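Local structure of ethylbenzene dehydrogenase alpha-subunit (Aromatoleum aromaticum, 2IVF) at residues N530-F533 / M534-V537; E519-P522 / T523-D526; R406-L409 / K410-P414. The protein is the large, cofactor-carrying subunit of a molybdenum enzyme of the molybdopterin oxidoreductase family, holding molybdenum, two pterin guanine dinucleotides and an iron-sulfur cluster. All blocks are in the same frame, centred on the assembly; numbering follows the deposited sequence.

Overall arrangement
Contacts 1 and 2 belong to one helical hairpin: contact 2 is the turn that leads from helix 504-520 into helix 526-540, and contact 1 is a stretch of the second helix, opening four residues further on. Their centres lie 14 Å apart, on the same side of the chain's centre, and they adjoin in sequence without otherwise touching. Contact 3, the turn between helices 401-408 and 414-421, comes earlier in the chain and is remote, its centre 39 Å from that of contact 1 and 38 Å from that of contact 2. All three belong to the molybdopterin oxidoreductase part of the chain, and none of their residues is among those that line the iron-sulfur cluster.

Contact 1: residues N530-F533 / M534-V537; sequences NIEF and MKVV
Successive turns of helix 526-540 meet here through i to i+4 backbone bonds and through side chains one, three and four residues apart, with F533 and V537 making the main apolar pair. CG1 of V537 sits over the centre of one face of the F533 ring, a CH-pi contact 3.5 Å from the ring centroid and 13° off the ring normal. F533 holds its CG opposite the backbone N (chi1 172°), which carries the ring along the helix to where that methyl can cover it. The sulfur of M534 takes the ring's edge instead: SD lies in the ring plane, 3.9 Å from F533 CD2, a Met-aromatic contact. On another side, E532 and K535 run side by side in the same direction. Their salt bridge is loose, OE1 of E532 to NZ of K535 at 3.5 Å, and a water 2.7 Å from K535 NZ lies between that amine and the other carboxylate oxygen. Beneath the side chains, V537 N gives F533 O a nearly straight bond of 2.9 Å, and M534 N reaches N530 O at the same length. The F533 and V537 side chains both pack on M509 of helix 504-520, while V536 meets F513 and E532 meets T517 of that helix. N530 and M534 instead touch V777 of helix 777-781, and I531 is buried against P806, R953 and Y955 of loops.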
loop_
_atom_site.group_PDB
_atom_site.type_symbol
_atom_site.label_atom_id
_atom_site.label_comp_id
_atom_site.label_asym_id
_atom_site.label_seq_id
_atom_site.Cartn_x
_atom_site.Cartn_y
_atom_site.Cartn_z
ATOM N N ASN A 530 -30.438 15.421 15.343
ATOM C CA ASN A 530 -28.967 15.301 15.375
ATOM C C ASN A 530 -28.259 16.167 14.316
ATOM O O ASN A 530 -27.253 16.827 14.611
ATOM C CB ASN A 530 -28.570 13.836 15.272
ATOM C CG ASN A 530 -27.083 13.648 15.091
ATOM O OD1 ASN A 530 -26.576 13.522 13.964
ATOM N ND2 ASN A 530 -26.361 13.661 16.210
ATOM N N ILE A 531 -28.792 16.198 13.094
ATOM C CA ILE A 531 -28.272 17.101 12.037
ATOM C C ILE A 531 -28.308 18.596 12.432
ATOM O O ILE A 531 -27.342 19.323 12.209
ATOM C CB ILE A 531 -29.062 16.936 10.734
ATOM C CG1 ILE A 531 -28.840 15.541 10.131
ATOM C CG2 ILE A 531 -28.643 17.963 9.697
ATOM C CD1 ILE A 531 -29.900 15.192 9.147
ATOM N N GLU A 532 -29.421 19.062 12.982
ATOM C CA GLU A 532 -29.512 20.453 13.402
ATOM C C GLU A 532 -28.432 20.760 14.433
ATOM O O GLU A 532 -27.706 21.750 14.326
ATOM C CB GLU A 532 -30.885 20.751 13.977
ATOM C CG GLU A 532 -32.038 20.585 12.973
ATOM C CD GLU A 532 -31.801 21.351 11.676
ATOM O OE1 GLU A 532 -31.216 22.449 11.731
ATOM O OE2 GLU A 532 -32.189 20.852 10.602
ATOM N N PHE A 533 -28.327 19.901 15.439
ATOM C CA PHE A 533 -27.253 20.003 16.437
ATOM C C PHE A 533 -25.913 20.101 15.738
ATOM O O PHE A 533 -25.074 20.944 16.060
ATOM C CB PHE A 533 -27.281 18.756 17.346
ATOM C CG PHE A 533 -26.115 18.644 18.305
ATOM C CD1 PHE A 533 -26.196 19.161 19.586
ATOM C CD2 PHE A 533 -24.955 17.972 17.939
ATOM C CE1 PHE A 533 -25.134 19.041 20.491
ATOM C CE2 PHE A 533 -23.882 17.856 18.847
ATOM C CZ PHE A 533 -23.990 18.393 20.121
ATOM N N MET A 534 -25.699 19.230 14.771
ATOM C CA MET A 534 -24.402 19.190 14.126
ATOM C C MET A 534 -24.097 20.472 13.368
ATOM O O MET A 534 -22.961 20.949 13.386
ATOM C CB MET A 534 -24.315 18.003 13.181
ATOM C CG MET A 534 -24.150 16.678 13.898
ATOM S SD MET A 534 -22.726 16.609 15.015
ATOM C CE MET A 534 -21.396 16.656 13.773
ATOM N N LYS A 535 -25.103 21.019 12.699
ATOM C CA LYS A 535 -24.931 22.251 11.966
ATOM C C LYS A 535 -24.424 23.341 12.898
ATOM O O LYS A 535 -23.470 24.027 12.574
ATOM C CB LYS A 535 -26.237 22.678 11.270
ATOM C CG LYS A 535 -26.709 21.695 10.206
ATOM C CD LYS A 535 -27.619 22.315 9.139
ATOM C CE LYS A 535 -29.042 22.516 9.609
ATOM N NZ LYS A 535 -29.949 22.993 8.494
ATOM N N VAL A 536 -25.029 23.453 14.073
ATOM C CA VAL A 536 -24.641 24.484 15.031
ATOM C C VAL A 536 -23.289 24.242 15.655
ATOM O O VAL A 536 -22.398 25.091 15.594
ATOM C CB VAL A 536 -25.660 24.609 16.138
ATOM C CG1 VAL A 536 -25.158 25.574 17.206
ATOM C CG2 VAL A 536 -26.995 25.067 15.537
ATOM N N VAL A 537 -23.113 23.081 16.251
ATOM C CA VAL A 537 -21.863 22.821 16.926
ATOM C C VAL A 537 -20.649 22.950 15.977
ATOM O O VAL A 537 -19.595 23.378 16.395
ATOM C CB VAL A 537 -21.882 21.451 17.607
ATOM C CG1 VAL A 537 -23.124 21.345 18.547
ATOM C CG2 VAL A 537 -21.879 20.359 16.563
HETATM O O HOH W 1 -31.219 20.879 7.453
#

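Contact 2: residues E519-P522 / T523-D526; sequences EADP and TSTD
D521, P522, T523 and S524 form a type I beta turn, and D521 grips it through both its backbone and its side chain just as the chain leaves helix 504-520.

The backbone bond comes first: S524 N donates to D521 O at 2.9 Å, closing the turn. The N-H points well at the oxygen (158°), although the donor stands above the carbonyl plane. The same oxygen takes a second proton from the S524 side chain, with OG 2.8 Å from D521 O and much nearer the carbonyl plane. S524 can do this because its OG lies beside its own backbone N (chi1 -66°), so that main chain and hydroxyl close on one acceptor.

The carboxylate supplies the other pair of bonds. OD1 of D521 receives T523 N at 2.9 Å, from above the carboxylate plane, and also the T523 hydroxyl, with OG1 only 2.5 Å from OD1, a very short bond. An aspartate side chain accepting the N-H two residues later is an Asx turn, here overlapping the start of the beta turn. T523 OG1 stands between its own N and carbonyl carbon (chi1 63°), which brings it to the same carboxylate oxygen as the amide.

Ionic partners come from elsewhere in the chain. D521 OD2 makes salt bridges with R371 and R810, and R810 also hydrogen-bonds to T523 OG1.

Two D521 oxygens, O and OD1, therefore each collect one amide and one hydroxyl. With OD1 held from within the turn and OD2 by two arginines, the carboxylate is fixed in rotation, and this concentration of donors and positive charge would be expected to favour its ionised form.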
loop_
_atom_site.group_PDB
_atom_site.type_symbol
_atom_site.label_atom_id
_atom_site.label_comp_id
_atom_site.label_asym_id
_atom_site.label_seq_id
_atom_site.Cartn_x
_atom_site.Cartn_y
_atom_site.Cartn_z
ATOM N N GLU A 519 -40.577 20.538 17.903
ATOM C CA GLU A 519 -41.426 21.721 17.964
ATOM C C GLU A 519 -41.607 22.322 16.583
ATOM O O GLU A 519 -42.731 22.618 16.178
ATOM C CB GLU A 519 -40.838 22.780 18.908
ATOM C CG GLU A 519 -41.038 22.493 20.390
ATOM C CD GLU A 519 -40.304 23.488 21.293
ATOM O OE1 GLU A 519 -39.631 23.031 22.251
ATOM O OE2 GLU A 519 -40.410 24.720 21.061
ATOM N N ALA A 520 -40.500 22.544 15.882
ATOM C CA ALA A 520 -40.563 23.033 14.507
ATOM C C ALA A 520 -41.416 22.074 13.658
ATOM O O ALA A 520 -42.291 22.510 12.888
ATOM C CB ALA A 520 -39.166 23.197 13.906
ATOM N N ASP A 521 -41.188 20.771 13.839
ATOM C CA ASP A 521 -41.869 19.753 13.051
ATOM C C ASP A 521 -42.057 18.447 13.832
ATOM O O ASP A 521 -41.109 17.679 13.981
ATOM C CB ASP A 521 -41.065 19.501 11.787
ATOM C CG ASP A 521 -41.749 18.533 10.845
ATOM O OD1 ASP A 521 -42.757 17.884 11.233
ATOM O OD2 ASP A 521 -41.278 18.447 9.696
ATOM N N PRO A 522 -43.282 18.180 14.317
ATOM C CA PRO A 522 -43.518 16.965 15.107
ATOM C C PRO A 522 -43.365 15.636 14.364
ATOM O O PRO A 522 -43.524 14.577 14.980
ATOM C CB PRO A 522 -44.975 17.126 15.582
ATOM C CG PRO A 522 -45.281 18.579 15.421
ATOM C CD PRO A 522 -44.505 18.996 14.217
ATOM N N THR A 523 -43.090 15.684 13.061
ATOM C CA THR A 523 -42.860 14.476 12.281
ATOM C C THR A 523 -41.365 14.220 12.169
ATOM O O THR A 523 -40.936 13.191 11.625
ATOM C CB THR A 523 -43.509 14.575 10.879
ATOM O OG1 THR A 523 -42.903 15.639 10.148
ATOM C CG2 THR A 523 -45.027 14.848 10.994
ATOM N N SER A 524 -40.573 15.144 12.718
ATOM C CA SER A 524 -39.125 15.045 12.674
ATOM C C SER A 524 -38.652 13.809 13.416
ATOM O O SER A 524 -39.299 13.374 14.359
ATOM C CB SER A 524 -38.472 16.267 13.321
ATOM O OG SER A 524 -38.737 17.429 12.566
ATOM N N THR A 525 -37.516 13.272 12.975
ATOM C CA THR A 525 -36.872 12.117 13.616
ATOM C C THR A 525 -35.642 12.524 14.413
ATOM O O THR A 525 -35.095 13.628 14.271
ATOM C CB THR A 525 -36.412 11.109 12.580
ATOM O OG1 THR A 525 -35.505 11.759 11.686
ATOM C CG2 THR A 525 -37.590 10.552 11.788
ATOM N N ASP A 526 -35.181 11.596 15.243
ATOM C CA ASP A 526 -33.925 11.781 15.964
ATOM C C ASP A 526 -32.801 12.179 15.017
ATOM O O ASP A 526 -31.985 13.069 15.320
ATOM C CB ASP A 526 -33.567 10.518 16.767
ATOM C CG ASP A 526 -33.750 9.215 15.969
ATOM O OD1 ASP A 526 -33.736 9.198 14.718
ATOM O OD2 ASP A 526 -33.925 8.178 16.630
#

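Contact 3: residues R406-L409 / K410-P414; sequences REHL and KDYTP
H408 and Y412 meet as two rings inclined to each other, their planes at 54° and their centroids 5.4 Å apart. One corner of the tyrosine makes the touch: Y412 CE2 comes over a face of the imidazole, 3.9 Å from H408 CE1. The histidine swings its ring opposite the backbone N (chi1 172°) to present that face. Y412 also turns its edge to the preceding helical turn, its CD2 lying 3.6 Å from H408 O, close to the phenol's plane. L409 crosses Y412 at about a right angle, with L409 CD2 4.1 Å from Y412 CB. The backbone tightens beneath them, with i to i+3 bonds from K410 N to E407 O and from Y412 N to L409 O, the latter 2.9 Å. One water also links D411 OD2 to E407 O.

Outside the turn, both rings are tied to the same loop, H408 NE2 to P829 O and Y412 OH to H831 N and T830. L409 and Y412 pack on I315 and L308 of helix 303-316. T413 sits at the N-cap of helix 414-421, its hydroxyl making a weak bond to K416 N, and P414 touches both helix 303-316 and helix 425-437.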
loop_
_atom_site.group_PDB
_atom_site.type_symbol
_atom_site.label_atom_id
_atom_site.label_comp_id
_atom_site.label_asym_id
_atom_site.label_seq_id
_atom_site.Cartn_x
_atom_site.Cartn_y
_atom_site.Cartn_z
ATOM N N ARG A 406 -38.719 8.579 -16.979
ATOM C CA ARG A 406 -38.942 7.774 -18.180
ATOM C C ARG A 406 -38.580 8.580 -19.415
ATOM O O ARG A 406 -37.912 8.071 -20.291
ATOM C CB ARG A 406 -40.401 7.329 -18.331
ATOM C CG ARG A 406 -40.829 6.284 -17.338
ATOM C CD ARG A 406 -42.280 6.028 -17.498
ATOM N NE ARG A 406 -42.522 4.998 -18.495
ATOM C CZ ARG A 406 -43.658 4.843 -19.165
ATOM N NH1 ARG A 406 -44.694 5.672 -19.015
ATOM N NH2 ARG A 406 -43.749 3.837 -20.015
ATOM N N GLU A 407 -39.028 9.830 -19.483
ATOM C CA GLU A 407 -38.673 10.710 -20.605
ATOM C C GLU A 407 -37.147 10.904 -20.675
ATOM O O GLU A 407 -36.529 10.767 -21.720
ATOM C CB GLU A 407 -39.418 12.052 -20.469
ATOM C CG GLU A 407 -39.008 13.167 -21.434
ATOM C CD GLU A 407 -39.761 14.513 -21.186
ATOM O OE1 GLU A 407 -39.130 15.490 -20.680
ATOM O OE2 GLU A 407 -40.976 14.604 -21.504
ATOM N N HIS A 408 -36.557 11.241 -19.538
ATOM C CA HIS A 408 -35.174 11.627 -19.448
ATOM C C HIS A 408 -34.267 10.450 -19.866
ATOM O O HIS A 408 -33.267 10.642 -20.557
ATOM C CB HIS A 408 -34.929 12.030 -17.998
ATOM C CG HIS A 408 -33.498 12.282 -17.654
ATOM N ND1 HIS A 408 -32.769 13.299 -18.218
ATOM C CD2 HIS A 408 -32.689 11.695 -16.743
ATOM C CE1 HIS A 408 -31.553 13.295 -17.700
ATOM N NE2 HIS A 408 -31.482 12.343 -16.790
ATOM N N LEU A 409 -34.660 9.243 -19.465
ATOM C CA LEU A 409 -33.868 8.060 -19.743
ATOM C C LEU A 409 -33.979 7.656 -21.217
ATOM O O LEU A 409 -33.254 6.749 -21.653
ATOM C CB LEU A 409 -34.295 6.881 -18.851
ATOM C CG LEU A 409 -33.859 7.000 -17.385
ATOM C CD1 LEU A 409 -34.474 5.889 -16.554
ATOM C CD2 LEU A 409 -32.315 7.008 -17.234
ATOM N N LYS A 410 -34.825 8.324 -21.999
ATOM C CA LYS A 410 -34.777 8.119 -23.456
ATOM C C LYS A 410 -33.408 8.483 -24.083
ATOM O O LYS A 410 -33.066 8.025 -25.170
ATOM C CB LYS A 410 -35.915 8.853 -24.147
ATOM C CG LYS A 410 -37.252 8.203 -23.797
ATOM C CD LYS A 410 -38.428 8.806 -24.517
ATOM C CE LYS A 410 -39.713 8.083 -24.120
ATOM N NZ LYS A 410 -40.909 8.771 -24.706
ATOM N N ASP A 411 -32.643 9.305 -23.387
ATOM C CA ASP A 411 -31.315 9.700 -23.813
ATOM C C ASP A 411 -30.260 8.711 -23.297
ATOM O O ASP A 411 -29.085 8.877 -23.601
ATOM C CB ASP A 411 -31.038 11.158 -23.355
ATOM C CG ASP A 411 -31.912 12.188 -24.103
ATOM O OD1 ASP A 411 -32.363 11.894 -25.245
ATOM O OD2 ASP A 411 -32.185 13.277 -23.546
ATOM N N TYR A 412 -30.682 7.679 -22.550
ATOM C CA TYR A 412 -29.796 6.730 -21.897
ATOM C C TYR A 412 -30.251 5.302 -22.190
ATOM O O TYR A 412 -30.114 4.417 -21.372
ATOM C CB TYR A 412 -29.712 6.993 -20.372
ATOM C CG TYR A 412 -29.139 8.341 -20.068
ATOM C CD1 TYR A 412 -27.757 8.522 -19.994
ATOM C CD2 TYR A 412 -29.963 9.461 -19.907
ATOM C CE1 TYR A 412 -27.211 9.779 -19.789
ATOM C CE2 TYR A 412 -29.420 10.725 -19.654
ATOM C CZ TYR A 412 -28.044 10.863 -19.600
ATOM O OH TYR A 412 -27.482 12.102 -19.402
ATOM N N THR A 413 -30.796 5.077 -23.373
ATOM C CA THR A 413 -30.976 3.713 -23.825
ATOM C C THR A 413 -29.562 3.112 -23.844
ATOM O O THR A 413 -28.565 3.831 -23.860
ATOM C CB THR A 413 -31.603 3.673 -25.228
ATOM O OG1 THR A 413 -30.695 4.297 -26.160
ATOM C CG2 THR A 413 -32.978 4.413 -25.225
ATOM N N PRO A 414 -29.453 1.800 -23.786
ATOM C CA PRO A 414 -28.104 1.240 -23.775
ATOM C C PRO A 414 -27.202 1.674 -24.926
ATOM O O PRO A 414 -26.023 1.898 -24.731
ATOM C CB PRO A 414 -28.363 -0.264 -23.818
ATOM C CG PRO A 414 -29.683 -0.428 -23.200
ATOM C CD PRO A 414 -30.480 0.758 -23.661
HETATM O O HOH W 2 -35.315 13.164 -23.441
HETATM O O HOH W 3 -31.774 13.556 -21.011
#